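Side-chain contacts in imidazolonepropionase (Unidentified, PDB 2Q09), which hydrolyses 4-imidazolone-5-propanoate to N-formimidoyl-L-glutamate, the third step of histidine degradation: residues R7-V12 with F375-C380; E362-G365 with M371-D374. All coordinates share one frame; numbering follows the deposited sequence.

The two contacts illustrate how a metal-dependent hydrolase of TIM-barrel type can carry a small beta domain beside its catalytic barrel. Contact 1 packs strand 7-10, near the start of the chain, on strand 375-378, near its end, and is purely apolar. Contact 2 lies immediately before the latter strand in sequence: 371-374 runs straight into 375-380, and pairs locally with 362-365 by one backbone bond, one bridging water and the packing of Leu372 on Leu364. Their centres are about 16 Å apart, and they touch only through this continuity of chain. Both lie away from the iron site of His72, His74, His242 and Asp317 and from the bound inhibitor; they are packing within and beside the small beta domain.

Contact 1 (R7-V12 with F375-C380); sequences RVWLNV and FLVWNC
Phe375 places its CG between its own backbone N and carbonyl carbon (chi1 58°), which sends the ring outward from strand 375-378 to Trp9, whose CG lies beside its backbone N (chi1 -80°) and whose indole presents one face to it. The outcome is a clear T-shaped stack. Phenyl and indole planes stand at 86°, and the phenyl centroid lies 5.0 Å from that of the six-membered indole ring. Phe375 supplies the edge and Trp9 the face: CZ of Phe375 sits 3.6 Å above the indole plane, over its centre. From there CZ meets the whole six-membered ring almost evenly, at 3.7 Å from Trp9 CE3 and 4.0 Å from Trp9 CH2. The neighbouring Phe375 CE1 leans over the ring fusion, 4.0 Å from Trp9 CD2. Such an approach directs aromatic C-H groups at a pi cloud, probably adding a modest electrostatic attraction to the dispersion forces.

Val377, two residues further along the strand, points the same way and brings CG2 obliquely to the five-membered part of the indole, 4.5 Å from Trp9 CD1. No hydrogen bond crosses the contact, and all three residues that touch are buried.

This is how the two layers of a beta sandwich meet. Strand 7-10 runs between strands 30-35 and 57-58 in one sheet, whereas strand 375-378 is flanked by 63-73 and 395-400 in the other. At Asn11 and Val12 a G1 beta bulge against strand 30-35 turns the first chain a corner toward strand 63-73. Val34 and Val399 touch both rings, extending the apolar layer with strands 30-35 and 395-400.

Contact 2 (E362-G365 with M371-D374); sequences EQLG and MLAD
Leu372 meets the 362-365 segment with both backbone and side chain. Its N-H donates to Gln363 O (3.0 Å from Leu372 N). In its side chain CG lies anti to the carbonyl carbon (chi1 -65°) and CD1 anti to CA (chi2 167°), which carries CD1 to 3.8 Å from Leu364 CD2 and 3.9 Å from Gln363 CB. Leu364 answers from the other segment with CD2, which also rests against Leu372 CB. Gln363 is folded at chi2 (-71°), and the bend brings OE1, not NE2, within 4.0 Å of Leu372 CG; that oxygen accepts a hydrogen bond from Arg38. With an alanine here, the contacts that CD1 of Leu372 makes with Gln363 CB and with CG and CD2 of Leu364 are likely to be lost and a gap opened between the three residues.

Both segments belong to the loop joining helix 352-357 to strand 375-378, along which the chain passes from the barrel into the beta sandwich. Within it Ala373 is the centre of an inverse gamma turn, closed by a weak bond from Asp374 N to Leu372 O.

Beyond this turn the Asp374 carboxylate slants across the end of Leu364, OD2 3.2 Å from Leu364 CD2. The same OD2 forms a salt bridge with Arg168, and OD1 accepts from the backbone of Asn401, so the carboxylate is held at both oxygens. A water links the segments once more, accepting from Gly365 N at 3.1 Å and donating to Asp374 O at 2.9 Å. Met371, a selenomethionine, lays CB 3.5 Å from Gln363 O and CG near Glu362 O, while the place of its CE is doubtful.

Contact 1 (R7-V12 with F375-C380)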
loop_
_atom_site.group_PDB
_atom_site.type_symbol
_atom_site.label_atom_id
_atom_site.label_comp_id
_atom_site.label_asym_id
_atom_site.label_seq_id
_atom_site.Cartn_x
_atom_site.Cartn_y
_atom_site.Cartn_z
ATOM N N ARG A 7 27.969 -6.071 7.386
ATOM C CA ARG A 7 27.624 -4.845 8.087
ATOM C C ARG A 7 26.976 -5.137 9.431
ATOM O O ARG A 7 26.251 -6.114 9.579
ATOM C CB ARG A 7 26.678 -4.019 7.206
ATOM C CG ARG A 7 27.000 -4.134 5.708
ATOM C CD ARG A 7 26.157 -3.207 4.840
ATOM N NE ARG A 7 26.586 -3.234 3.444
ATOM C CZ ARG A 7 26.427 -4.269 2.624
ATOM N NH1 ARG A 7 25.840 -5.372 3.055
ATOM N NH2 ARG A 7 26.866 -4.201 1.377
ATOM N N VAL A 8 27.253 -4.288 10.417
ATOM C CA VAL A 8 26.688 -4.473 11.748
ATOM C C VAL A 8 26.297 -3.154 12.404
ATOM O O VAL A 8 27.053 -2.183 12.385
ATOM C CB VAL A 8 27.675 -5.206 12.698
ATOM C CG1 VAL A 8 27.114 -5.222 14.122
ATOM C CG2 VAL A 8 27.908 -6.622 12.220
ATOM N N TRP A 9 25.093 -3.137 12.962
ATOM C CA TRP A 9 24.565 -1.977 13.658
ATOM C C TRP A 9 24.595 -2.314 15.142
ATOM O O TRP A 9 23.860 -3.187 15.602
ATOM C CB TRP A 9 23.127 -1.692 13.206
ATOM C CG TRP A 9 23.064 -0.979 11.904
ATOM C CD1 TRP A 9 22.885 0.359 11.710
ATOM C CD2 TRP A 9 23.261 -1.550 10.607
ATOM N NE1 TRP A 9 22.965 0.660 10.373
ATOM C CE2 TRP A 9 23.200 -0.497 9.671
ATOM C CE3 TRP A 9 23.495 -2.851 10.142
ATOM C CZ2 TRP A 9 23.355 -0.702 8.298
ATOM C CZ3 TRP A 9 23.649 -3.054 8.772
ATOM C CH2 TRP A 9 23.582 -1.986 7.873
ATOM N N LEU A 10 25.458 -1.633 15.884
ATOM C CA LEU A 10 25.581 -1.883 17.314
ATOM C C LEU A 10 24.647 -1.016 18.147
ATOM O O LEU A 10 24.281 0.093 17.754
ATOM C CB LEU A 10 27.022 -1.641 17.771
ATOM C CG LEU A 10 28.111 -2.574 17.236
ATOM C CD1 LEU A 10 29.477 -2.044 17.641
ATOM C CD2 LEU A 10 27.898 -3.984 17.775
ATOM N N ASN A 11 24.283 -1.538 19.313
ATOM C CA ASN A 11 23.420 -0.851 20.254
ATOM C C ASN A 11 22.120 -0.293 19.685
ATOM O O ASN A 11 21.856 0.901 19.791
ATOM C CB ASN A 11 24.200 0.270 20.947
ATOM C CG ASN A 11 25.394 -0.255 21.726
ATOM O OD1 ASN A 11 25.259 -1.153 22.552
ATOM N ND2 ASN A 11 26.570 0.303 21.464
ATOM N N VAL A 12 21.320 -1.156 19.077
ATOM C CA VAL A 12 20.028 -0.732 18.556
ATOM C C VAL A 12 18.958 -1.284 19.494
ATOM O O VAL A 12 19.090 -2.399 19.998
ATOM C CB VAL A 12 19.753 -1.280 17.138
ATOM C CG1 VAL A 12 20.684 -0.624 16.132
ATOM C CG2 VAL A 12 19.902 -2.782 17.118
ATOM N N PHE A 375 15.199 -1.986 7.357
ATOM C CA PHE A 375 14.905 -1.457 8.678
ATOM C C PHE A 375 15.244 0.016 8.801
ATOM O O PHE A 375 15.924 0.590 7.934
ATOM C CB PHE A 375 15.632 -2.280 9.752
ATOM C CG PHE A 375 17.121 -2.337 9.585
ATOM C CD1 PHE A 375 17.939 -1.338 10.101
ATOM C CD2 PHE A 375 17.710 -3.406 8.920
ATOM C CE1 PHE A 375 19.327 -1.410 9.972
ATOM C CE2 PHE A 375 19.093 -3.492 8.782
ATOM C CZ PHE A 375 19.905 -2.491 9.305
ATOM N N LEU A 376 14.778 0.625 9.886
ATOM C CA LEU A 376 14.977 2.047 10.105
ATOM C C LEU A 376 15.491 2.370 11.500
ATOM O O LEU A 376 15.050 1.773 12.482
ATOM C CB LEU A 376 13.644 2.775 9.921
ATOM C CG LEU A 376 12.779 2.381 8.722
ATOM C CD1 LEU A 376 11.394 2.989 8.868
ATOM C CD2 LEU A 376 13.459 2.851 7.427
ATOM N N VAL A 377 16.402 3.332 11.584
ATOM C CA VAL A 377 16.929 3.777 12.868
ATOM C C VAL A 377 16.360 5.176 13.061
ATOM O O VAL A 377 16.625 6.078 12.260
ATOM C CB VAL A 377 18.460 3.860 12.872
ATOM C CG1 VAL A 377 18.939 4.438 14.203
ATOM C CG2 VAL A 377 19.058 2.477 12.659
ATOM N N TRP A 378 15.569 5.354 14.116
ATOM C CA TRP A 378 14.933 6.640 14.379
ATOM C C TRP A 378 15.600 7.453 15.470
ATOM O O TRP A 378 16.392 6.930 16.252
ATOM C CB TRP A 378 13.484 6.433 14.792
ATOM C CG TRP A 378 12.666 5.651 13.824
ATOM C CD1 TRP A 378 12.527 4.291 13.765
ATOM C CD2 TRP A 378 11.818 6.186 12.805
ATOM N NE1 TRP A 378 11.638 3.947 12.775
ATOM C CE2 TRP A 378 11.188 5.093 12.168
ATOM C CE3 TRP A 378 11.534 7.489 12.365
ATOM C CZ2 TRP A 378 10.271 5.263 11.121
ATOM C CZ3 TRP A 378 10.620 7.660 11.322
ATOM C CH2 TRP A 378 10.003 6.549 10.712
ATOM N N ASN A 379 15.270 8.738 15.533
ATOM C CA ASN A 379 15.822 9.581 16.574
ATOM C C ASN A 379 14.768 9.787 17.663
ATOM O O ASN A 379 15.010 10.497 18.636
ATOM C CB ASN A 379 16.310 10.924 16.011
ATOM C CG ASN A 379 15.195 11.756 15.415
ATOM O OD1 ASN A 379 14.032 11.347 15.384
ATOM N ND2 ASN A 379 15.547 12.940 14.932
ATOM N N CYS A 380 13.601 9.164 17.501
ATOM C CA CYS A 380 12.568 9.285 18.523
ATOM C C CYS A 380 12.665 8.090 19.473
ATOM O O CYS A 380 13.146 7.017 19.103
ATOM C CB CYS A 380 11.168 9.407 17.904
ATOM S SG CYS A 380 10.717 8.167 16.687
#

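Contact 2 (E362-G365 with M371-D374)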
loop_
_atom_site.group_PDB
_atom_site.type_symbol
_atom_site.label_atom_id
_atom_site.label_comp_id
_atom_site.label_asym_id
_atom_site.label_seq_id
_atom_site.Cartn_x
_atom_site.Cartn_y
_atom_site.Cartn_z
ATOM N N GLU A 362 6.631 -13.606 4.513
ATOM C CA GLU A 362 7.831 -14.372 4.845
ATOM C C GLU A 362 9.140 -13.608 4.651
ATOM O O GLU A 362 10.183 -14.025 5.156
ATOM C CB GLU A 362 7.889 -15.661 4.009
ATOM C CG GLU A 362 6.713 -16.610 4.214
ATOM C CD GLU A 362 6.898 -17.944 3.507
ATOM O OE1 GLU A 362 6.999 -17.959 2.263
ATOM O OE2 GLU A 362 6.945 -18.980 4.202
ATOM N N GLN A 363 9.088 -12.487 3.938
ATOM C CA GLN A 363 10.297 -11.721 3.635
ATOM C C GLN A 363 10.467 -10.347 4.283
ATOM O O GLN A 363 11.593 -9.900 4.491
ATOM C CB GLN A 363 10.395 -11.523 2.123
ATOM C CG GLN A 363 10.321 -12.790 1.307
ATOM C CD GLN A 363 11.561 -13.638 1.450
ATOM O OE1 GLN A 363 12.681 -13.133 1.382
ATOM N NE2 GLN A 363 11.372 -14.937 1.638
ATOM N N LEU A 364 9.357 -9.681 4.587
ATOM C CA LEU A 364 9.395 -8.330 5.150
ATOM C C LEU A 364 8.435 -8.082 6.306
ATOM O O LEU A 364 7.560 -8.896 6.591
ATOM C CB LEU A 364 9.066 -7.327 4.042
ATOM C CG LEU A 364 9.981 -7.279 2.816
ATOM C CD1 LEU A 364 9.271 -6.597 1.649
ATOM C CD2 LEU A 364 11.246 -6.537 3.185
ATOM N N GLY A 365 8.612 -6.941 6.967
ATOM C CA GLY A 365 7.721 -6.568 8.045
ATOM C C GLY A 365 8.109 -6.897 9.470
ATOM O O GLY A 365 7.420 -6.457 10.399
HETATM N N MSE A 371 15.015 -12.752 7.337
HETATM C CA MSE A 371 14.197 -11.863 6.512
HETATM C C MSE A 371 15.047 -10.748 5.909
HETATM O O MSE A 371 16.164 -10.506 6.363
HETATM C CB MSE A 371 13.048 -11.281 7.339
HETATM C CG MSE A 371 12.041 -12.340 7.753
HETATM SE SE MSE A 371 10.451 -11.589 8.571
HETATM C CE MSE A 371 9.404 -11.322 6.996
ATOM N N LEU A 372 14.518 -10.069 4.893
ATOM C CA LEU A 372 15.258 -9.000 4.230
ATOM C C LEU A 372 15.637 -7.883 5.190
ATOM O O LEU A 372 14.880 -7.556 6.115
ATOM C CB LEU A 372 14.446 -8.449 3.054
ATOM C CG LEU A 372 14.228 -9.460 1.918
ATOM C CD1 LEU A 372 13.156 -8.949 0.962
ATOM C CD2 LEU A 372 15.549 -9.709 1.183
ATOM N N ALA A 373 16.809 -7.295 4.963
ATOM C CA ALA A 373 17.308 -6.233 5.823
ATOM C C ALA A 373 16.756 -4.853 5.468
ATOM O O ALA A 373 17.494 -3.980 4.999
ATOM C CB ALA A 373 18.839 -6.208 5.789
ATOM N N ASP A 374 15.457 -4.680 5.693
ATOM C CA ASP A 374 14.778 -3.412 5.439
ATOM C C ASP A 374 14.394 -2.892 6.816
ATOM O O ASP A 374 13.391 -3.322 7.391
ATOM C CB ASP A 374 13.520 -3.636 4.590
ATOM C CG ASP A 374 13.836 -3.909 3.134
ATOM O OD1 ASP A 374 15.020 -4.150 2.813
ATOM O OD2 ASP A 374 12.893 -3.885 2.310
HETATM O O HOH W 1 11.274 -5.322 7.175
#